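Local coordinates for protein TRAP dicarboxylate transporter, DctP subunit (Sulfurospirillum deleyianum, PDB 4OVS) that binds succinate in the periplasm and probably delivers it to a TRAP-type membrane transporter for uptake, at residues A[46-51]-A[61-66]; A[84-89]-A[258-263]; A[101-106]-A[122-127]; A[130-133]-A[138-141]. One frame throughout, in Å; residues are numbered along the deposited sequence.

Interaction 1: residues A[46-51]-A[61-66]; sequences FFAKRV and VIVFPN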
loop_
_atom_site.group_PDB
_atom_site.type_symbol
_atom_site.label_atom_id
_atom_site.label_comp_id
_atom_site.label_asym_id
_atom_site.label_seq_id
_atom_site.Cartn_x
_atom_site.Cartn_y
_atom_site.Cartn_z
ATOM N N PHE A 46 -9.866 -3.504 14.327
ATOM C CA PHE A 46 -9.844 -2.692 15.551
ATOM C C PHE A 46 -10.826 -1.532 15.420
ATOM O O PHE A 46 -11.643 -1.289 16.299
ATOM C CB PHE A 46 -8.419 -2.214 15.824
ATOM C CG PHE A 46 -8.258 -1.529 17.121
ATOM C CD1 PHE A 46 -8.408 -0.168 17.195
ATOM C CD2 PHE A 46 -8.030 -2.227 18.286
ATOM C CE1 PHE A 46 -8.285 0.517 18.401
ATOM C CE2 PHE A 46 -7.927 -1.540 19.506
ATOM C CZ PHE A 46 -8.049 -0.166 19.541
ATOM N N PHE A 47 -10.787 -0.849 14.297
ATOM C CA PHE A 47 -11.842 0.168 14.000
ATOM C C PHE A 47 -13.207 -0.372 14.207
ATOM O O PHE A 47 -14.013 0.218 14.919
ATOM C CB PHE A 47 -11.707 0.635 12.590
ATOM C CG PHE A 47 -12.843 1.493 12.110
ATOM C CD1 PHE A 47 -13.040 2.781 12.645
ATOM C CD2 PHE A 47 -13.690 1.060 11.106
ATOM C CE1 PHE A 47 -14.069 3.557 12.207
ATOM C CE2 PHE A 47 -14.710 1.878 10.650
ATOM C CZ PHE A 47 -14.887 3.123 11.187
ATOM N N ALA A 48 -13.476 -1.555 13.648
ATOM C CA ALA A 48 -14.812 -2.111 13.711
ATOM C C ALA A 48 -15.242 -2.379 15.147
ATOM O O ALA A 48 -16.350 -2.031 15.580
ATOM C CB ALA A 48 -14.863 -3.429 12.893
ATOM N N LYS A 49 -14.353 -2.972 15.903
ATOM C CA LYS A 49 -14.613 -3.242 17.309
ATOM C C LYS A 49 -14.885 -1.952 18.117
ATOM O O LYS A 49 -15.790 -1.903 18.951
ATOM C CB LYS A 49 -13.399 -3.949 17.892
ATOM C CG LYS A 49 -13.627 -4.490 19.277
ATOM C CD LYS A 49 -12.307 -4.990 19.916
ATOM C CE LYS A 49 -11.575 -3.903 20.714
ATOM N NZ LYS A 49 -10.461 -4.423 21.608
ATOM N N ARG A 50 -14.094 -0.910 17.881
ATOM C CA ARG A 50 -14.230 0.330 18.671
ATOM C C ARG A 50 -15.540 1.109 18.363
ATOM O O ARG A 50 -16.189 1.648 19.276
ATOM C CB ARG A 50 -13.015 1.211 18.480
ATOM C CG ARG A 50 -11.752 0.636 19.089
ATOM C CD ARG A 50 -11.874 0.554 20.615
ATOM N NE ARG A 50 -11.937 1.877 21.220
ATOM C CZ ARG A 50 -12.695 2.238 22.252
ATOM N NH1 ARG A 50 -13.545 1.390 22.824
ATOM N NH2 ARG A 50 -12.621 3.492 22.690
ATOM N N VAL A 51 -15.930 1.171 17.103
ATOM C CA VAL A 51 -17.246 1.739 16.746
ATOM C C VAL A 51 -18.366 1.071 17.557
ATOM O O VAL A 51 -19.170 1.752 18.162
ATOM C CB VAL A 51 -17.522 1.653 15.251
ATOM C CG1 VAL A 51 -18.993 2.018 14.931
ATOM C CG2 VAL A 51 -16.559 2.563 14.503
ATOM N N VAL A 61 -20.055 -2.496 12.576
ATOM C CA VAL A 61 -19.166 -2.367 11.411
ATOM C C VAL A 61 -18.745 -3.789 10.976
ATOM O O VAL A 61 -18.239 -4.555 11.811
ATOM C CB VAL A 61 -17.951 -1.563 11.739
ATOM C CG1 VAL A 61 -17.002 -1.477 10.481
ATOM C CG2 VAL A 61 -18.319 -0.144 12.277
ATOM N N ILE A 62 -18.999 -4.144 9.723
ATOM C CA ILE A 62 -18.597 -5.445 9.169
ATOM C C ILE A 62 -17.472 -5.196 8.150
ATOM O O ILE A 62 -17.583 -4.357 7.259
ATOM C CB ILE A 62 -19.764 -6.177 8.514
ATOM C CG1 ILE A 62 -20.886 -6.407 9.536
ATOM C CG2 ILE A 62 -19.297 -7.550 7.857
ATOM C CD1 ILE A 62 -20.431 -6.991 10.865
ATOM N N VAL A 63 -16.365 -5.892 8.341
ATOM C CA VAL A 63 -15.166 -5.726 7.529
ATOM C C VAL A 63 -15.023 -6.940 6.585
ATOM O O VAL A 63 -15.024 -8.083 7.025
ATOM C CB VAL A 63 -13.892 -5.672 8.419
ATOM C CG1 VAL A 63 -12.652 -5.594 7.551
ATOM C CG2 VAL A 63 -13.928 -4.501 9.400
ATOM N N PHE A 64 -14.907 -6.670 5.285
ATOM C CA PHE A 64 -14.666 -7.655 4.292
ATOM C C PHE A 64 -13.238 -7.543 3.750
ATOM O O PHE A 64 -12.941 -6.681 2.923
ATOM C CB PHE A 64 -15.654 -7.440 3.130
ATOM C CG PHE A 64 -17.092 -7.700 3.484
ATOM C CD1 PHE A 64 -17.640 -8.940 3.329
ATOM C CD2 PHE A 64 -17.911 -6.672 3.943
ATOM C CE1 PHE A 64 -18.977 -9.169 3.631
ATOM C CE2 PHE A 64 -19.254 -6.905 4.234
ATOM C CZ PHE A 64 -19.777 -8.133 4.092
ATOM N N PRO A 65 -12.334 -8.415 4.206
ATOM C CA PRO A 65 -10.966 -8.370 3.704
ATOM C C PRO A 65 -10.767 -9.169 2.425
ATOM O O PRO A 65 -11.746 -9.703 1.885
ATOM C CB PRO A 65 -10.194 -9.045 4.831
ATOM C CG PRO A 65 -11.120 -10.108 5.261
ATOM C CD PRO A 65 -12.511 -9.473 5.196
ATOM N N ASN A 66 -9.513 -9.254 1.960
ATOM C CA ASN A 66 -9.138 -10.149 0.877
ATOM C C ASN A 66 -10.043 -9.997 -0.371
ATOM O O ASN A 66 -10.311 -10.948 -1.079
ATOM C CB ASN A 66 -9.173 -11.581 1.365
ATOM C CG ASN A 66 -7.934 -11.974 2.172
ATOM O OD1 ASN A 66 -6.794 -11.620 1.819
ATOM N ND2 ASN A 66 -8.158 -12.678 3.277
HETATM O O HOH W 1 -18.818 -3.087 15.188
#
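Val61 packs against Ala48, Val51 and Phe47, joining helix 39-54 to strand 59-64 within a beta-alpha-beta unit that begins with strand 26-31. The short helix and strand axes run antiparallel at 169° and approach to 7.8 Å, as expected when a crossover helix lies back along the strand that follows it.

Apolar contact dominates. Val61 CG2 meets Val51 CG1 at 3.5 Å, a tight carbon pair, with the two side chains crossing at about a right angle. The other branch, Val61 CG1, is anti to the backbone N (chi1 178°); it lies 3.8 Å from Ala48 CB and obliquely against the Phe47 ring. That ring also carries Val51 CG2 over one face, offset toward the rim, so Phe47, Val51 and Val61 form one cluster. Ala48 CB additionally touches Val63 CG2 at 3.8 Å. Replacing Val61 with an alanine would probably leave a gap beside Val51 and Ala48 and deprive Phe47 CE2 of a neighbour.

The polar link is indirect. One water donates to Ala48 O at 2.7 Å and accepts from Val61 N at 2.9 Å, the two partners subtending about 115° at its oxygen.

Interaction 2: residues A[84-89]-A[258-263]; sequences AHIAMP and QAMKEA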
loop_
_atom_site.group_PDB
_atom_site.type_symbol
_atom_site.label_atom_id
_atom_site.label_comp_id
_atom_site.label_asym_id
_atom_site.label_seq_id
_atom_site.Cartn_x
_atom_site.Cartn_y
_atom_site.Cartn_z
ATOM N N ALA A 84 -20.267 0.511 -0.767
ATOM C CA ALA A 84 -19.314 0.276 0.300
ATOM C C ALA A 84 -19.110 1.644 0.923
ATOM O O ALA A 84 -19.392 2.668 0.292
ATOM C CB ALA A 84 -18.017 -0.300 -0.255
ATOM N N HIS A 85 -18.652 1.661 2.164
ATOM C CA HIS A 85 -18.653 2.867 2.945
ATOM C C HIS A 85 -17.269 3.356 3.282
ATOM O O HIS A 85 -17.022 4.549 3.315
ATOM C CB HIS A 85 -19.445 2.592 4.215
ATOM C CG HIS A 85 -20.821 2.093 3.942
ATOM N ND1 HIS A 85 -21.514 1.286 4.813
ATOM C CD2 HIS A 85 -21.654 2.321 2.899
ATOM C CE1 HIS A 85 -22.720 1.043 4.325
ATOM N NE2 HIS A 85 -22.829 1.665 3.169
ATOM N N ILE A 86 -16.369 2.427 3.575
ATOM C CA ILE A 86 -15.027 2.769 4.047
ATOM C C ILE A 86 -14.015 1.872 3.355
ATOM O O ILE A 86 -14.220 0.668 3.210
ATOM C CB ILE A 86 -14.905 2.664 5.592
ATOM C CG1 ILE A 86 -15.878 3.620 6.259
ATOM C CG2 ILE A 86 -13.514 3.059 6.054
ATOM C CD1 ILE A 86 -15.820 3.698 7.721
ATOM N N ALA A 87 -12.963 2.487 2.843
ATOM C CA ALA A 87 -11.880 1.777 2.227
ATOM C C ALA A 87 -10.497 2.315 2.689
ATOM O O ALA A 87 -10.400 3.383 3.338
ATOM C CB ALA A 87 -12.005 1.813 0.755
HETATM N N MSE A 88 -9.433 1.568 2.388
HETATM C CA MSE A 88 -8.073 2.000 2.726
HETATM C C MSE A 88 -7.058 1.719 1.623
HETATM O O MSE A 88 -6.099 0.969 1.821
HETATM C CB MSE A 88 -7.637 1.372 4.014
HETATM C CG MSE A 88 -8.504 1.640 5.196
HETATM SE SE MSE A 88 -9.840 0.208 5.422
HETATM C CE MSE A 88 -10.448 0.673 7.181
ATOM N N PRO A 89 -7.280 2.293 0.448
ATOM C CA PRO A 89 -6.506 1.991 -0.764
ATOM C C PRO A 89 -5.081 2.441 -0.673
ATOM O O PRO A 89 -4.819 3.426 -0.012
ATOM C CB PRO A 89 -7.235 2.788 -1.848
ATOM C CG PRO A 89 -8.583 2.989 -1.298
ATOM C CD PRO A 89 -8.417 3.167 0.152
ATOM N N GLN A 258 -13.812 9.041 16.283
ATOM C CA GLN A 258 -12.913 8.743 17.367
ATOM C C GLN A 258 -12.352 7.305 17.132
ATOM O O GLN A 258 -11.142 7.060 17.173
ATOM C CB GLN A 258 -13.627 8.879 18.720
ATOM C CG GLN A 258 -12.684 8.596 19.871
ATOM C CD GLN A 258 -13.352 8.516 21.226
ATOM O OE1 GLN A 258 -14.267 9.280 21.554
ATOM N NE2 GLN A 258 -12.863 7.600 22.043
ATOM N N ALA A 259 -13.248 6.380 16.819
ATOM C CA ALA A 259 -12.867 5.015 16.473
ATOM C C ALA A 259 -11.747 5.001 15.447
ATOM O O ALA A 259 -10.729 4.315 15.630
ATOM C CB ALA A 259 -14.023 4.300 15.981
HETATM N N MSE A 260 -11.880 5.776 14.393
HETATM C CA MSE A 260 -10.846 5.788 13.365
HETATM C C MSE A 260 -9.510 6.371 13.818
HETATM O O MSE A 260 -8.440 5.846 13.440
HETATM C CB MSE A 260 -11.294 6.514 12.115
HETATM C CG MSE A 260 -10.303 6.334 10.938
HETATM SE SE MSE A 260 -10.082 4.457 10.380
HETATM C CE MSE A 260 -11.798 4.205 9.518
ATOM N N LYS A 261 -9.557 7.465 14.597
ATOM C CA LYS A 261 -8.352 8.037 15.183
ATOM C C LYS A 261 -7.545 6.991 15.995
ATOM O O LYS A 261 -6.345 6.829 15.819
ATOM C CB LYS A 261 -8.731 9.244 16.069
ATOM C CG LYS A 261 -7.531 10.060 16.573
ATOM C CD LYS A 261 -7.971 11.071 17.667
ATOM C CE LYS A 261 -6.829 11.929 18.226
ATOM N NZ LYS A 261 -6.210 12.893 17.235
ATOM N N GLU A 262 -8.227 6.319 16.902
ATOM C CA GLU A 262 -7.616 5.291 17.721
ATOM C C GLU A 262 -7.037 4.168 16.866
ATOM O O GLU A 262 -5.924 3.682 17.119
ATOM C CB GLU A 262 -8.659 4.751 18.703
ATOM C CG GLU A 262 -9.078 5.759 19.675
ATOM C CD GLU A 262 -10.030 5.238 20.741
ATOM O OE1 GLU A 262 -10.093 4.005 20.949
ATOM O OE2 GLU A 262 -10.694 6.071 21.384
ATOM N N ALA A 263 -7.758 3.801 15.816
ATOM C CA ALA A 263 -7.390 2.703 14.956
ATOM C C ALA A 263 -6.163 3.040 14.126
ATOM O O ALA A 263 -5.328 2.175 13.841
ATOM C CB ALA A 263 -8.562 2.305 14.045
#
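Glu262 OE2 receives the shortest polar bond here, 2.7 Å from Gln258 NE2, on a different side of the helix from Met260, whose methyl meets Ile86. The N-H points almost straight at the acceptor (172°), the oxygen lies close to the amide plane of Gln258, and the approach to OE2 is nearly along its C-O bond. Gln258 and Glu262 stand one helical turn apart. The other carboxylate oxygen, Glu262 OE1, forms a salt bridge with Arg50, so each carboxylate oxygen has a partner, one on its own helix and one on helix 39-54.

The contact with residues 84-89 is purely apolar and depends on reach, since the nearest CA atoms, those of Ile86 and Met260, are 10.6 Å apart. Met260, a selenomethionine in this crystal, leaves its helix with CG anti to the backbone N (chi1 -171°) and then bends at both following bonds. Its CE comes tip to tip with Ile86 CG2 at 4.0 Å. Met88 is likewise a selenomethionine, and Met88 CE stands 4.4 Å from Met260 CE, a looser approach. All three side chains are buried.

Met88 O accepts a hydrogen bond from NZ of Lys40, a succinate-binding residue, which places this core next to the ligand site. Around it, Val30 of strand 26-31 touches Ile86 and Met88, Val238 of strand 233-241 touches Met88 and Met260, and Phe47 of helix 39-54 touches both Ile86 and Met260, so that helix 253-289 packs against the sheet beside helix 39-54.

Interaction 3: residues A[101-106]-A[122-127]; sequences MQLFDL and GEVGQI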
loop_
_atom_site.group_PDB
_atom_site.type_symbol
_atom_site.label_atom_id
_atom_site.label_comp_id
_atom_site.label_asym_id
_atom_site.label_seq_id
_atom_site.Cartn_x
_atom_site.Cartn_y
_atom_site.Cartn_z
HETATM N N MSE A 101 -0.609 11.968 -6.398
HETATM C CA MSE A 101 -0.374 10.955 -5.378
HETATM C C MSE A 101 0.787 10.053 -5.808
HETATM O O MSE A 101 1.349 9.321 -4.994
HETATM C CB MSE A 101 -1.619 10.123 -5.143
HETATM C CG MSE A 101 -1.542 9.251 -3.898
HETATM SE SE MSE A 101 -1.762 10.239 -2.235
HETATM C CE MSE A 101 -3.615 10.713 -2.510
ATOM N N GLN A 102 1.166 10.108 -7.084
ATOM C CA GLN A 102 2.323 9.328 -7.539
ATOM C C GLN A 102 3.612 9.767 -6.869
ATOM O O GLN A 102 4.626 9.063 -6.926
ATOM C CB GLN A 102 2.478 9.400 -9.052
ATOM C CG GLN A 102 1.440 8.638 -9.765
ATOM C CD GLN A 102 1.601 8.742 -11.253
ATOM O OE1 GLN A 102 2.012 7.785 -11.915
ATOM N NE2 GLN A 102 1.275 9.913 -11.801
ATOM N N LEU A 103 3.596 10.937 -6.249
ATOM C CA LEU A 103 4.736 11.387 -5.465
ATOM C C LEU A 103 5.250 10.294 -4.492
ATOM O O LEU A 103 6.426 10.035 -4.422
ATOM C CB LEU A 103 4.349 12.632 -4.680
ATOM C CG LEU A 103 5.295 13.173 -3.619
ATOM C CD1 LEU A 103 6.557 13.776 -4.211
ATOM C CD2 LEU A 103 4.514 14.208 -2.868
ATOM N N PHE A 104 4.349 9.660 -3.773
ATOM C CA PHE A 104 4.705 8.700 -2.738
ATOM C C PHE A 104 5.163 7.314 -3.305
ATOM O O PHE A 104 5.681 6.475 -2.576
ATOM C CB PHE A 104 3.501 8.484 -1.827
ATOM C CG PHE A 104 3.010 9.723 -1.124
ATOM C CD1 PHE A 104 3.835 10.818 -0.925
ATOM C CD2 PHE A 104 1.713 9.776 -0.623
ATOM C CE1 PHE A 104 3.387 11.945 -0.250
ATOM C CE2 PHE A 104 1.250 10.921 0.055
ATOM C CZ PHE A 104 2.087 11.988 0.246
ATOM N N ASP A 105 4.973 7.095 -4.601
ATOM C CA ASP A 105 5.462 5.902 -5.298
ATOM C C ASP A 105 6.873 6.052 -5.860
ATOM O O ASP A 105 7.474 5.078 -6.278
ATOM C CB ASP A 105 4.584 5.593 -6.507
ATOM C CG ASP A 105 3.363 4.829 -6.159
ATOM O OD1 ASP A 105 3.243 4.377 -4.995
ATOM O OD2 ASP A 105 2.517 4.685 -7.068
ATOM N N LEU A 106 7.393 7.270 -5.927
ATOM C CA LEU A 106 8.696 7.464 -6.564
ATOM C C LEU A 106 9.762 6.638 -5.866
ATOM O O LEU A 106 9.801 6.566 -4.649
ATOM C CB LEU A 106 9.091 8.926 -6.540
ATOM C CG LEU A 106 8.274 9.842 -7.442
ATOM C CD1 LEU A 106 8.530 11.311 -7.053
ATOM C CD2 LEU A 106 8.610 9.565 -8.924
ATOM N N GLY A 122 2.290 16.168 7.784
ATOM C CA GLY A 122 2.714 17.542 7.639
ATOM C C GLY A 122 2.097 18.154 6.398
ATOM O O GLY A 122 1.062 17.691 5.904
ATOM N N GLU A 123 2.746 19.180 5.874
ATOM C CA GLU A 123 2.184 20.002 4.797
ATOM C C GLU A 123 1.831 19.227 3.511
ATOM O O GLU A 123 0.744 19.393 2.959
ATOM C CB GLU A 123 3.177 21.112 4.475
ATOM C CG GLU A 123 2.778 22.024 3.332
ATOM C CD GLU A 123 3.848 23.077 3.014
ATOM O OE1 GLU A 123 4.915 23.076 3.677
ATOM O OE2 GLU A 123 3.613 23.904 2.105
ATOM N N VAL A 124 2.749 18.393 3.032
ATOM C CA VAL A 124 2.526 17.641 1.790
ATOM C C VAL A 124 1.410 16.627 1.963
ATOM O O VAL A 124 0.506 16.534 1.126
ATOM C CB VAL A 124 3.811 16.960 1.317
ATOM C CG1 VAL A 124 3.534 15.974 0.227
ATOM C CG2 VAL A 124 4.799 18.005 0.836
ATOM N N GLY A 125 1.461 15.867 3.050
ATOM C CA GLY A 125 0.361 14.981 3.362
ATOM C C GLY A 125 -0.979 15.686 3.232
ATOM O O GLY A 125 -1.919 15.135 2.675
ATOM N N GLN A 126 -1.080 16.913 3.746
ATOM C CA GLN A 126 -2.378 17.605 3.753
ATOM C C GLN A 126 -2.785 18.053 2.356
ATOM O O GLN A 126 -3.954 17.986 1.999
ATOM C CB GLN A 126 -2.361 18.804 4.697
ATOM C CG GLN A 126 -3.720 19.459 4.858
ATOM C CD GLN A 126 -4.716 18.548 5.542
ATOM O OE1 GLN A 126 -4.493 18.079 6.658
ATOM N NE2 GLN A 126 -5.807 18.254 4.852
ATOM N N ILE A 127 -1.812 18.487 1.563
ATOM C CA ILE A 127 -2.083 18.899 0.193
ATOM C C ILE A 127 -2.694 17.747 -0.590
ATOM O O ILE A 127 -3.645 17.942 -1.337
ATOM C CB ILE A 127 -0.819 19.357 -0.503
ATOM C CG1 ILE A 127 -0.510 20.806 -0.135
ATOM C CG2 ILE A 127 -0.978 19.246 -2.021
ATOM C CD1 ILE A 127 0.963 21.191 -0.346
#
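Val124 enters the contact with a single methyl, CG1, which serves both Leu103 and Phe104. This joins the loop between strand 86-87 and helix 113-120 to the first turn of helix 123-134.

The apolar pairs come first. Leu103 CD2 meets Val124 CG1 at 3.7 Å, the two side chains reaching toward each other tip to tip. With CG of Leu103 anti to its backbone N (chi1 171°), the branched end extends toward the helix. Phe104 CE1 lies 4.1 Å from Val124 CG1. Here the methyl sits at the edge of the ring, near its plane, and the side chains slide past each other in opposite directions. At Val124 CG1 the two partners subtend about 56°, so both lie on the same general side of the methyl. A further ring, Phe91, stacks edge-to-face with Phe104, and Leu128, one helical turn after Val124, touches both Leu103 and Phe104.

No polar pair joins the two segments; their polar groups bond within each segment or to other parts of the chain. Gly122 occupies the N-cap position, and its O accepts Gln126 N at 3.1 Å. In the loop, Phe104 N bonds to Met101 O at 3.3 Å.

With 104 Å² buried and hydrocarbon alone meeting across it, the contact probably rests on shape and the exclusion of water; between these two segments no directional bond fixes the helix's rotation.

Interaction 4: residues A[130-133]-A[138-141]; sequences DKVS and VALD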
loop_
_atom_site.group_PDB
_atom_site.type_symbol
_atom_site.label_atom_id
_atom_site.label_comp_id
_atom_site.label_asym_id
_atom_site.label_seq_id
_atom_site.Cartn_x
_atom_site.Cartn_y
_atom_site.Cartn_z
ATOM N N ASP A 130 -6.243 16.910 0.492
ATOM C CA ASP A 130 -7.197 17.914 0.040
ATOM C C ASP A 130 -7.622 17.640 -1.401
ATOM O O ASP A 130 -8.775 17.853 -1.787
ATOM C CB ASP A 130 -6.620 19.327 0.190
ATOM C CG ASP A 130 -6.566 19.790 1.646
ATOM O OD1 ASP A 130 -7.091 19.093 2.557
ATOM O OD2 ASP A 130 -6.014 20.891 1.881
ATOM N N LYS A 131 -6.688 17.145 -2.190
ATOM C CA LYS A 131 -6.968 16.798 -3.586
ATOM C C LYS A 131 -7.951 15.636 -3.708
ATOM O O LYS A 131 -8.801 15.617 -4.579
ATOM C CB LYS A 131 -5.663 16.463 -4.310
ATOM C CG LYS A 131 -4.736 17.673 -4.425
ATOM C CD LYS A 131 -3.516 17.398 -5.298
ATOM C CE LYS A 131 -2.635 18.620 -5.425
ATOM N NZ LYS A 131 -3.087 19.458 -6.549
ATOM N N VAL A 132 -7.803 14.658 -2.833
ATOM C CA VAL A 132 -8.678 13.494 -2.815
ATOM C C VAL A 132 -10.054 13.950 -2.366
ATOM O O VAL A 132 -11.070 13.534 -2.908
ATOM C CB VAL A 132 -8.123 12.434 -1.844
ATOM C CG1 VAL A 132 -9.103 11.263 -1.658
ATOM C CG2 VAL A 132 -6.760 11.953 -2.353
ATOM N N SER A 133 -10.079 14.823 -1.374
ATOM C CA SER A 133 -11.338 15.373 -0.924
ATOM C C SER A 133 -12.106 16.054 -2.064
ATOM O O SER A 133 -13.323 15.995 -2.094
ATOM C CB SER A 133 -11.103 16.353 0.225
ATOM O OG SER A 133 -10.523 15.655 1.317
ATOM N N VAL A 138 -14.344 11.275 1.275
ATOM C CA VAL A 138 -13.960 11.855 2.538
ATOM C C VAL A 138 -12.615 11.236 2.921
ATOM O O VAL A 138 -12.540 10.053 3.213
ATOM C CB VAL A 138 -14.955 11.527 3.621
ATOM C CG1 VAL A 138 -14.619 12.306 4.892
ATOM C CG2 VAL A 138 -16.339 11.791 3.123
ATOM N N ALA A 139 -11.569 12.056 2.906
ATOM C CA ALA A 139 -10.218 11.624 3.232
ATOM C C ALA A 139 -9.968 11.734 4.718
ATOM O O ALA A 139 -10.134 12.801 5.294
ATOM C CB ALA A 139 -9.206 12.486 2.491
ATOM N N LEU A 140 -9.533 10.649 5.345
ATOM C CA LEU A 140 -9.249 10.688 6.763
ATOM C C LEU A 140 -7.731 10.593 6.940
ATOM O O LEU A 140 -7.028 11.511 6.540
ATOM C CB LEU A 140 -10.001 9.574 7.486
ATOM C CG LEU A 140 -11.518 9.617 7.484
ATOM C CD1 LEU A 140 -12.136 8.359 8.055
ATOM C CD2 LEU A 140 -11.978 10.770 8.273
ATOM N N ASP A 141 -7.212 9.487 7.483
ATOM C CA ASP A 141 -5.815 9.414 7.935
ATOM C C ASP A 141 -4.908 8.554 7.041
ATOM O O ASP A 141 -5.372 7.683 6.362
ATOM C CB ASP A 141 -5.725 8.687 9.279
ATOM C CG ASP A 141 -6.270 9.479 10.432
ATOM O OD1 ASP A 141 -5.826 10.650 10.598
ATOM O OD2 ASP A 141 -7.124 8.907 11.186
HETATM O O HOH W 2 -12.201 15.180 3.317
#
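Ala139 CB points at helix 123-134, where Ser133 and Val132 approach it from directions about 87° apart. The motif is a helix followed by a short turn into a strand: the chain leaves helix 123-134 and returns alongside it as strand 137-152, part of the mixed sheet of this solute-binding fold. Ser133 and Val138, near the turn, have their CA atoms 5.6 Å apart.

The two helix side chains differ in orientation and character. Val132 points toward the strand and brings CG1 to 4.3 Å from Ala139 CB, a loose apolar touch on the buried side. Ser133 OG, placed beside its own backbone N and anti to the carbonyl carbon (chi1 -62°), lies 3.6 Å from Ala139 CB as well. The hydroxyl is bonded back to Lys129 O, one turn earlier, which ties it to its own helix.

Val138 and Leu140 turn the other way, onto strand 233-241. Leu140 and Asp141 both form backbone bonds with Val238 there, consistent with a beta bulge. Leu140 O also accepts from Lys129 NZ, a direct tie between strand and helix.

Because Ser133 OG stands 4.1 Å from Ala139 N, the gap is bridged by water: one molecule sits 2.7 Å from Ser133 OG and accepts Ala139 N at 3.2 Å, with close to a right angle between these two partners.

In the fold
Interactions 1 and 2 form one continuous buried core: Phe47 CE1 packs 3.6 Å from Met260 CE, and Val51 CG2 lies 3.4 Å from Ala259 CB. Interaction 4 adjoins interaction 2 through Met260 CG and Leu140 CD1, 4.0 Å apart, but is only partly buried. Interactions 3 and 4 share helix 123-134, with interaction 3 near its start and buried, its centre about 27 Å from that of interaction 1. Interactions 1, 2 and 4 all reach the mixed sheet. The chemistry follows position: interactions 2 and 3 meet by hydrocarbon alone, whereas the helix-to-following-strand contacts 1 and 4 each add a bridging water.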